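Local coordinates for protein bowman-Birk type bran trypsin inhibitor (Oryza sativa, PDB 2QN5) that probably inhibits trypsin-like serine proteases, this chain being a disulfide-rich piece of a longer Bowman-Birk inhibitor and comprising two repeats, at residues P65-D77 / K119-K131. Numbering follows the deposited sequence.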
ATOM      1  N   PRO A  65      18.203   8.662   5.923  1.00 54.33           N
ATOM      2  CA  PRO A  65      19.399   8.819   5.103  1.00 53.41           C
ATOM      3  C   PRO A  65      20.191   7.561   5.288  1.00 54.62           C
ATOM      4  O   PRO A  65      19.836   6.728   6.126  1.00 55.48           O
ATOM      5  CB  PRO A  65      20.079  10.007   5.744  1.00 52.87           C
ATOM      6  CG  PRO A  65      19.841   9.731   7.196  1.00 51.78           C
ATOM      7  CD  PRO A  65      18.382   9.322   7.231  1.00 52.59           C
ATOM      8  N   PHE A  66      21.257   7.408   4.515  1.00 55.23           N
ATOM      9  CA  PHE A  66      22.090   6.228   4.661  1.00 57.12           C
ATOM     10  C   PHE A  66      23.092   6.467   5.777  1.00 57.83           C
ATOM     11  O   PHE A  66      23.258   7.588   6.256  1.00 57.53           O
ATOM     12  CB  PHE A  66      22.819   5.906   3.360  1.00 57.65           C
ATOM     13  CG  PHE A  66      21.922   5.370   2.286  1.00 58.74           C
ATOM     14  CD1 PHE A  66      21.416   6.206   1.300  1.00 59.47           C
ATOM     15  CD2 PHE A  66      21.556   4.027   2.281  1.00 59.49           C
ATOM     16  CE1 PHE A  66      20.549   5.711   0.319  1.00 61.44           C
ATOM     17  CE2 PHE A  66      20.693   3.518   1.309  1.00 60.56           C
ATOM     18  CZ  PHE A  66      20.187   4.359   0.325  1.00 60.88           C
ATOM     19  N   CYS A  67      23.746   5.397   6.202  1.00 59.57           N
ATOM     20  CA  CYS A  67      24.739   5.492   7.261  1.00 60.79           C
ATOM     21  C   CYS A  67      26.112   5.787   6.649  1.00 61.41           C
ATOM     22  O   CYS A  67      26.966   6.410   7.280  1.00 61.51           O
ATOM     23  CB  CYS A  67      24.784   4.182   8.042  1.00 59.98           C
ATOM     24  SG  CYS A  67      23.238   3.742   8.911  1.00 59.20           S
ATOM     25  N   THR A  68      26.298   5.340   5.411  1.00 61.52           N
ATOM     26  CA  THR A  68      27.540   5.519   4.670  1.00 62.15           C
ATOM     27  C   THR A  68      27.195   5.970   3.253  1.00 63.59           C
ATOM     28  O   THR A  68      26.576   5.224   2.500  1.00 64.07           O
ATOM     29  CB  THR A  68      28.314   4.191   4.598  1.00 62.27           C
ATOM     30  OG1 THR A  68      27.386   3.111   4.432  1.00 62.34           O
ATOM     31  CG2 THR A  68      29.135   3.973   5.866  1.00 61.73           C
ATOM     32  N   PRO A  69      27.614   7.187   2.859  1.00 64.63           N
ATOM     33  CA  PRO A  69      27.314   7.705   1.515  1.00 65.30           C
ATOM     34  C   PRO A  69      27.595   6.790   0.329  1.00 67.17           C
ATOM     35  O   PRO A  69      28.272   5.767   0.437  1.00 66.88           O
ATOM     36  CB  PRO A  69      28.100   9.019   1.453  1.00 63.14           C
ATOM     37  CG  PRO A  69      29.211   8.805   2.412  1.00 62.81           C
ATOM     38  CD  PRO A  69      28.554   8.076   3.561  1.00 63.80           C
ATOM     39  N   ARG A  70      27.062   7.191  -0.816  1.00 69.55           N
ATOM     40  CA  ARG A  70      27.191   6.428  -2.040  1.00 71.03           C
ATOM     41  C   ARG A  70      27.694   7.277  -3.184  1.00 72.15           C
ATOM     42  O   ARG A  70      27.295   8.417  -3.341  1.00 71.56           O
ATOM     43  CB  ARG A  70      25.833   5.858  -2.393  1.00 72.91           C
ATOM     44  CG  ARG A  70      25.316   4.929  -1.331  1.00 74.68           C
ATOM     45  CD  ARG A  70      23.813   4.913  -1.254  1.00 75.68           C
ATOM     46  NE  ARG A  70      23.367   3.949  -0.252  1.00 76.25           N
ATOM     47  CZ  ARG A  70      23.570   2.638  -0.337  1.00 75.30           C
ATOM     48  NH1 ARG A  70      23.129   1.835   0.620  1.00 74.64           N
ATOM     49  NH2 ARG A  70      24.206   2.130  -1.383  1.00 75.82           N
ATOM     50  N   PRO A  71      28.561   6.705  -4.020  1.00 73.55           N
ATOM     51  CA  PRO A  71      29.133   7.407  -5.168  1.00 73.87           C
ATOM     52  C   PRO A  71      28.135   8.375  -5.783  1.00 75.22           C
ATOM     53  O   PRO A  71      28.450   9.541  -6.028  1.00 76.00           O
ATOM     54  CB  PRO A  71      29.487   6.266  -6.108  1.00 74.11           C
ATOM     55  CG  PRO A  71      29.898   5.177  -5.155  1.00 73.89           C
ATOM     56  CD  PRO A  71      28.822   5.254  -4.104  1.00 73.95           C
ATOM     57  N   TRP A  72      26.924   7.872  -6.012  1.00 76.47           N
ATOM     58  CA  TRP A  72      25.819   8.638  -6.598  1.00 77.28           C
ATOM     59  C   TRP A  72      25.641   9.896  -5.759  1.00 77.17           C
ATOM     60  O   TRP A  72      24.841  10.781  -6.072  1.00 76.36           O
ATOM     61  CB  TRP A  72      24.539   7.773  -6.586  1.00 77.96           C
ATOM     62  CG  TRP A  72      24.844   6.328  -6.908  1.00 79.04           C
ATOM     63  CD1 TRP A  72      25.451   5.862  -8.037  1.00 79.71           C
ATOM     64  CD2 TRP A  72      24.716   5.196  -6.031  1.00 79.08           C
ATOM     65  NE1 TRP A  72      25.725   4.520  -7.918  1.00 80.20           N
ATOM     66  CE2 TRP A  72      25.286   4.084  -6.696  1.00 79.82           C
ATOM     67  CE3 TRP A  72      24.184   5.014  -4.753  1.00 79.15           C
ATOM     68  CZ2 TRP A  72      25.342   2.805  -6.123  1.00 79.74           C
ATOM     69  CZ3 TRP A  72      24.238   3.738  -4.182  1.00 79.89           C
ATOM     70  CH2 TRP A  72      24.817   2.652  -4.872  1.00 79.42           C
ATOM     71  N   GLY A  73      26.423   9.952  -4.689  1.00 78.19           N
ATOM     72  CA  GLY A  73      26.394  11.072  -3.779  1.00 79.79           C
ATOM     73  C   GLY A  73      25.194  11.014  -2.860  1.00 80.88           C
ATOM     74  O   GLY A  73      25.329  10.951  -1.633  1.00 81.40           O
ATOM     75  N   ASP A  74      24.006  11.008  -3.452  1.00 80.84           N
ATOM     76  CA  ASP A  74      22.808  10.999  -2.647  1.00 80.22           C
ATOM     77  C   ASP A  74      21.597  10.569  -3.453  1.00 80.78           C
ATOM     78  O   ASP A  74      21.123   9.445  -3.297  1.00 80.52           O
ATOM     79  CB  ASP A  74      22.596  12.395  -2.080  1.00 79.17           C
ATOM     80  CG  ASP A  74      21.572  12.419  -1.000  1.00 77.70           C
ATOM     81  OD1 ASP A  74      21.819  11.779   0.044  1.00 75.80           O
ATOM     82  OD2 ASP A  74      20.523  13.069  -1.201  1.00 77.66           O
ATOM     83  N   CYS A  75      21.091  11.469  -4.297  1.00 81.98           N
ATOM     84  CA  CYS A  75      19.931  11.174  -5.140  1.00 82.21           C
ATOM     85  C   CYS A  75      20.419  10.902  -6.556  1.00 82.58           C
ATOM     86  O   CYS A  75      21.548  11.253  -6.911  1.00 82.87           O
ATOM     87  CB  CYS A  75      18.960  12.361  -5.190  1.00 82.51           C
ATOM     88  SG  CYS A  75      19.523  13.692  -6.302  1.00 84.72           S
ATOM     89  N   CYS A  76      19.555  10.285  -7.358  1.00 82.95           N
ATOM     90  CA  CYS A  76      19.850   9.959  -8.754  1.00 82.52           C
ATOM     91  C   CYS A  76      18.525   9.624  -9.430  1.00 81.55           C
ATOM     92  O   CYS A  76      17.845   8.685  -9.018  1.00 80.95           O
ATOM     93  CB  CYS A  76      20.792   8.750  -8.845  1.00 82.58           C
ATOM     94  SG  CYS A  76      20.964   8.058 -10.528  1.00 84.29           S
ATOM     95  N   ASP A  77      18.153  10.381 -10.458  1.00 80.89           N
ATOM     96  CA  ASP A  77      16.892  10.130 -11.152  1.00 79.81           C
ATOM     97  C   ASP A  77      16.906   8.900 -12.062  1.00 79.46           C
ATOM     98  O   ASP A  77      15.912   8.171 -12.145  1.00 79.15           O
ATOM     99  CB  ASP A  77      16.459  11.372 -11.931  1.00 78.54           C
ATOM    100  CG  ASP A  77      15.739  12.376 -11.051  1.00 77.46           C
ATOM    101  OD1 ASP A  77      14.717  11.992 -10.440  1.00 77.16           O
ATOM    102  OD2 ASP A  77      16.187  13.539 -10.966  1.00 75.91           O
ATOM    103  N   LYS A 119      30.352   7.260 -12.491  1.00 74.11           N
ATOM    104  CA  LYS A 119      30.169   5.818 -12.549  1.00 74.23           C
ATOM    105  C   LYS A 119      31.067   5.195 -11.503  1.00 74.87           C
ATOM    106  O   LYS A 119      32.276   5.404 -11.529  1.00 75.76           O
ATOM    107  CB  LYS A 119      30.537   5.303 -13.927  1.00 73.12           C
ATOM    108  N   ASP A 120      30.482   4.446 -10.571  1.00 75.11           N
ATOM    109  CA  ASP A 120      31.270   3.797  -9.520  1.00 75.26           C
ATOM    110  C   ASP A 120      31.001   2.297  -9.379  1.00 76.49           C
ATOM    111  O   ASP A 120      29.862   1.827  -9.504  1.00 76.46           O
ATOM    112  CB  ASP A 120      31.047   4.487  -8.174  1.00 73.53           C
ATOM    113  CG  ASP A 120      32.029   5.610  -7.926  1.00 73.19           C
ATOM    114  OD1 ASP A 120      32.029   6.580  -8.702  1.00 71.90           O
ATOM    115  OD2 ASP A 120      32.802   5.517  -6.951  1.00 73.29           O
ATOM    116  N   ARG A 121      32.065   1.551  -9.103  1.00 77.32           N
ATOM    117  CA  ARG A 121      31.973   0.107  -8.968  1.00 79.09           C
ATOM    118  C   ARG A 121      31.163  -0.340  -7.753  1.00 79.94           C
ATOM    119  O   ARG A 121      30.670  -1.471  -7.709  1.00 78.39           O
ATOM    120  CB  ARG A 121      33.380  -0.493  -8.904  1.00 79.09           C
ATOM    121  CG  ARG A 121      34.293  -0.081 -10.055  1.00 80.69           C
ATOM    122  CD  ARG A 121      33.679  -0.399 -11.421  1.00 81.16           C
ATOM    123  NE  ARG A 121      32.800   0.664 -11.914  1.00 81.53           N
ATOM    124  CZ  ARG A 121      32.076   0.584 -13.029  1.00 80.99           C
ATOM    125  NH1 ARG A 121      31.314   1.603 -13.395  1.00 80.93           N
ATOM    126  NH2 ARG A 121      32.103  -0.515 -13.773  1.00 79.99           N
ATOM    127  N   PHE A 122      31.026   0.553  -6.776  1.00 81.31           N
ATOM    128  CA  PHE A 122      30.280   0.250  -5.549  1.00 83.41           C
ATOM    129  C   PHE A 122      28.828  -0.214  -5.790  1.00 83.68           C
ATOM    130  O   PHE A 122      28.126   0.292  -6.680  1.00 83.34           O
ATOM    131  CB  PHE A 122      30.301   1.473  -4.605  1.00 84.33           C
ATOM    132  CG  PHE A 122      29.443   1.309  -3.371  1.00 85.32           C
ATOM    133  CD1 PHE A 122      29.659   0.249  -2.487  1.00 85.90           C
ATOM    134  CD2 PHE A 122      28.412   2.204  -3.102  1.00 84.68           C
ATOM    135  CE1 PHE A 122      28.857   0.081  -1.353  1.00 85.77           C
ATOM    136  CE2 PHE A 122      27.605   2.049  -1.974  1.00 84.85           C
ATOM    137  CZ  PHE A 122      27.827   0.985  -1.098  1.00 85.49           C
ATOM    138  N   THR A 123      28.390  -1.181  -4.982  1.00 83.19           N
ATOM    139  CA  THR A 123      27.041  -1.732  -5.086  1.00 83.10           C
ATOM    140  C   THR A 123      26.118  -1.197  -3.990  1.00 82.97           C
ATOM    141  O   THR A 123      26.343  -0.116  -3.438  1.00 82.51           O
ATOM    142  CB  THR A 123      27.055  -3.264  -4.967  1.00 82.92           C
ATOM    143  OG1 THR A 123      27.160  -3.631  -3.585  1.00 82.75           O
ATOM    144  CG2 THR A 123      28.235  -3.847  -5.735  1.00 83.07           C
ATOM    145  N   GLY A 124      25.073  -1.965  -3.690  1.00 82.13           N
ATOM    146  CA  GLY A 124      24.128  -1.568  -2.666  1.00 81.38           C
ATOM    147  C   GLY A 124      22.871  -0.880  -3.177  1.00 80.83           C
ATOM    148  O   GLY A 124      22.892  -0.158  -4.185  1.00 81.00           O
ATOM    149  N   HIS A 125      21.777  -1.123  -2.457  1.00 79.91           N
ATOM    150  CA  HIS A 125      20.444  -0.574  -2.726  1.00 79.01           C
ATOM    151  C   HIS A 125      20.456   0.927  -2.998  1.00 77.83           C
ATOM    152  O   HIS A 125      20.733   1.730  -2.110  1.00 77.85           O
ATOM    153  CB  HIS A 125      19.571  -0.858  -1.517  1.00 79.11           C
ATOM    154  CG  HIS A 125      20.368  -1.145  -0.286  1.00 79.95           C
ATOM    155  ND1 HIS A 125      21.430  -0.358   0.104  1.00 80.27           N
ATOM    156  CD2 HIS A 125      20.308  -2.163   0.604  1.00 80.84           C
ATOM    157  CE1 HIS A 125      21.992  -0.879   1.179  1.00 80.66           C
ATOM    158  NE2 HIS A 125      21.330  -1.975   1.504  1.00 81.03           N
ATOM    159  N   PRO A 126      20.123   1.327  -4.229  1.00 76.94           N
ATOM    160  CA  PRO A 126      20.115   2.750  -4.559  1.00 76.67           C
ATOM    161  C   PRO A 126      19.114   3.514  -3.716  1.00 76.95           C
ATOM    162  O   PRO A 126      18.068   2.990  -3.321  1.00 77.11           O
ATOM    163  CB  PRO A 126      19.733   2.751  -6.027  1.00 77.13           C
ATOM    164  CG  PRO A 126      18.771   1.613  -6.097  1.00 76.78           C
ATOM    165  CD  PRO A 126      19.481   0.542  -5.295  1.00 76.76           C
ATOM    166  N   GLY A 127      19.442   4.763  -3.428  1.00 77.07           N
ATOM    167  CA  GLY A 127      18.535   5.575  -2.649  1.00 75.99           C
ATOM    168  C   GLY A 127      17.498   6.097  -3.609  1.00 75.43           C
ATOM    169  O   GLY A 127      17.356   5.565  -4.704  1.00 75.34           O
ATOM    170  N   PRO A 128      16.764   7.148  -3.235  1.00 75.59           N
ATOM    171  CA  PRO A 128      15.731   7.731  -4.092  1.00 75.88           C
ATOM    172  C   PRO A 128      16.267   8.433  -5.342  1.00 76.69           C
ATOM    173  O   PRO A 128      17.467   8.399  -5.631  1.00 76.68           O
ATOM    174  CB  PRO A 128      15.017   8.697  -3.149  1.00 75.17           C
ATOM    175  CG  PRO A 128      16.109   9.145  -2.248  1.00 75.00           C
ATOM    176  CD  PRO A 128      16.820   7.847  -1.941  1.00 75.68           C
ATOM    177  N   VAL A 129      15.355   9.060  -6.081  1.00 77.88           N
ATOM    178  CA  VAL A 129      15.697   9.792  -7.294  1.00 78.80           C
ATOM    179  C   VAL A 129      15.712  11.271  -6.935  1.00 79.92           C
ATOM    180  O   VAL A 129      15.438  11.635  -5.789  1.00 79.29           O
ATOM    181  CB  VAL A 129      14.662   9.543  -8.426  1.00 78.30           C
ATOM    182  CG1 VAL A 129      14.694   8.082  -8.853  1.00 77.40           C
ATOM    183  CG2 VAL A 129      13.269   9.921  -7.951  1.00 78.43           C
ATOM    184  N   CYS A 130      16.015  12.124  -7.910  1.00 81.38           N
ATOM    185  CA  CYS A 130      16.085  13.555  -7.641  1.00 82.92           C
ATOM    186  C   CYS A 130      14.826  14.361  -7.987  1.00 83.98           C
ATOM    187  O   CYS A 130      14.403  15.225  -7.212  1.00 82.95           O
ATOM    188  CB  CYS A 130      17.291  14.137  -8.367  1.00 83.09           C
ATOM    189  SG  CYS A 130      18.832  13.184  -8.154  1.00 83.16           S
ATOM    190  N   LYS A 131      14.242  14.085  -9.152  1.00 85.18           N
ATOM    191  CA  LYS A 131      13.028  14.778  -9.599  1.00 85.78           C
ATOM    192  C   LYS A 131      11.776  14.008  -9.189  1.00 85.80           C
ATOM    193  O   LYS A 131      10.987  13.645 -10.094  1.00 60.41           O
ATOM    194  CB  LYS A 131      13.029  14.965 -11.129  1.00 86.26           C
ATOM    195  CG  LYS A 131      14.076  15.950 -11.653  1.00 86.70           C
ATOM    196  CD  LYS A 131      13.784  16.428 -13.082  1.00 86.89           C
ATOM    197  CE  LYS A 131      13.891  15.317 -14.116  1.00 87.70           C
ATOM    198  NZ  LYS A 131      12.815  14.308 -13.968  1.00 87.85           N
TER
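Cys75 and Cys130 join the two loops covalently: Cys75 SG lies 2.0 Å from Cys130 SG, and the bridge turns through a chi3 of 98°. Beside it, the backbone contributes a weak hydrogen bond from Cys76 N to Pro128 O (3.3 Å).

Polar contacts at the C-terminal end centre on Asp77. Asp77 OD1 accepts a hydrogen bond from Lys131 N (2.5 Å) on its syn lone pair, while Cys130 N reaches the same oxygen at 2.8 Å with a bent, weak bond. Shortening Asp77 to an alanine is likely to leave the N-H groups of Cys130 and Lys131 without their carboxylate acceptor, and the chain end beyond the disulfide freer to move.

Aromatic and cationic groups carry the other end. The carbonyl O of His125 sits 3.4 Å above the centre of the Arg70 guanidinium, whose NH2 lies 3.5 Å from Phe122 CE2. The His125 ring stands nearly perpendicular to the guanidinium, its edge toward it, and His125 NE2 is hydrogen-bonded to Asn10 OD1 of the first repeat. Phe66 has Arg70 NE over one face and Gly127 CA at its edge, 3.6 Å from CE1. With CG anti to the backbone N (chi1 174°), Phe122 lies against the Pro71 ring; its own ring is inclined 26° to the six-membered ring of Trp72, but the two are slid apart, centroids 5.7 Å from each other, and barely overlap.

Residues 65-77 run from the first inhibitor repeat into the second, and Cys75–Cys130 ties the beginning of the second to its end, as Cys7–Cys67 does in the first, consistent with the disulfide-braced tandem repeats of the Bowman-Birk family.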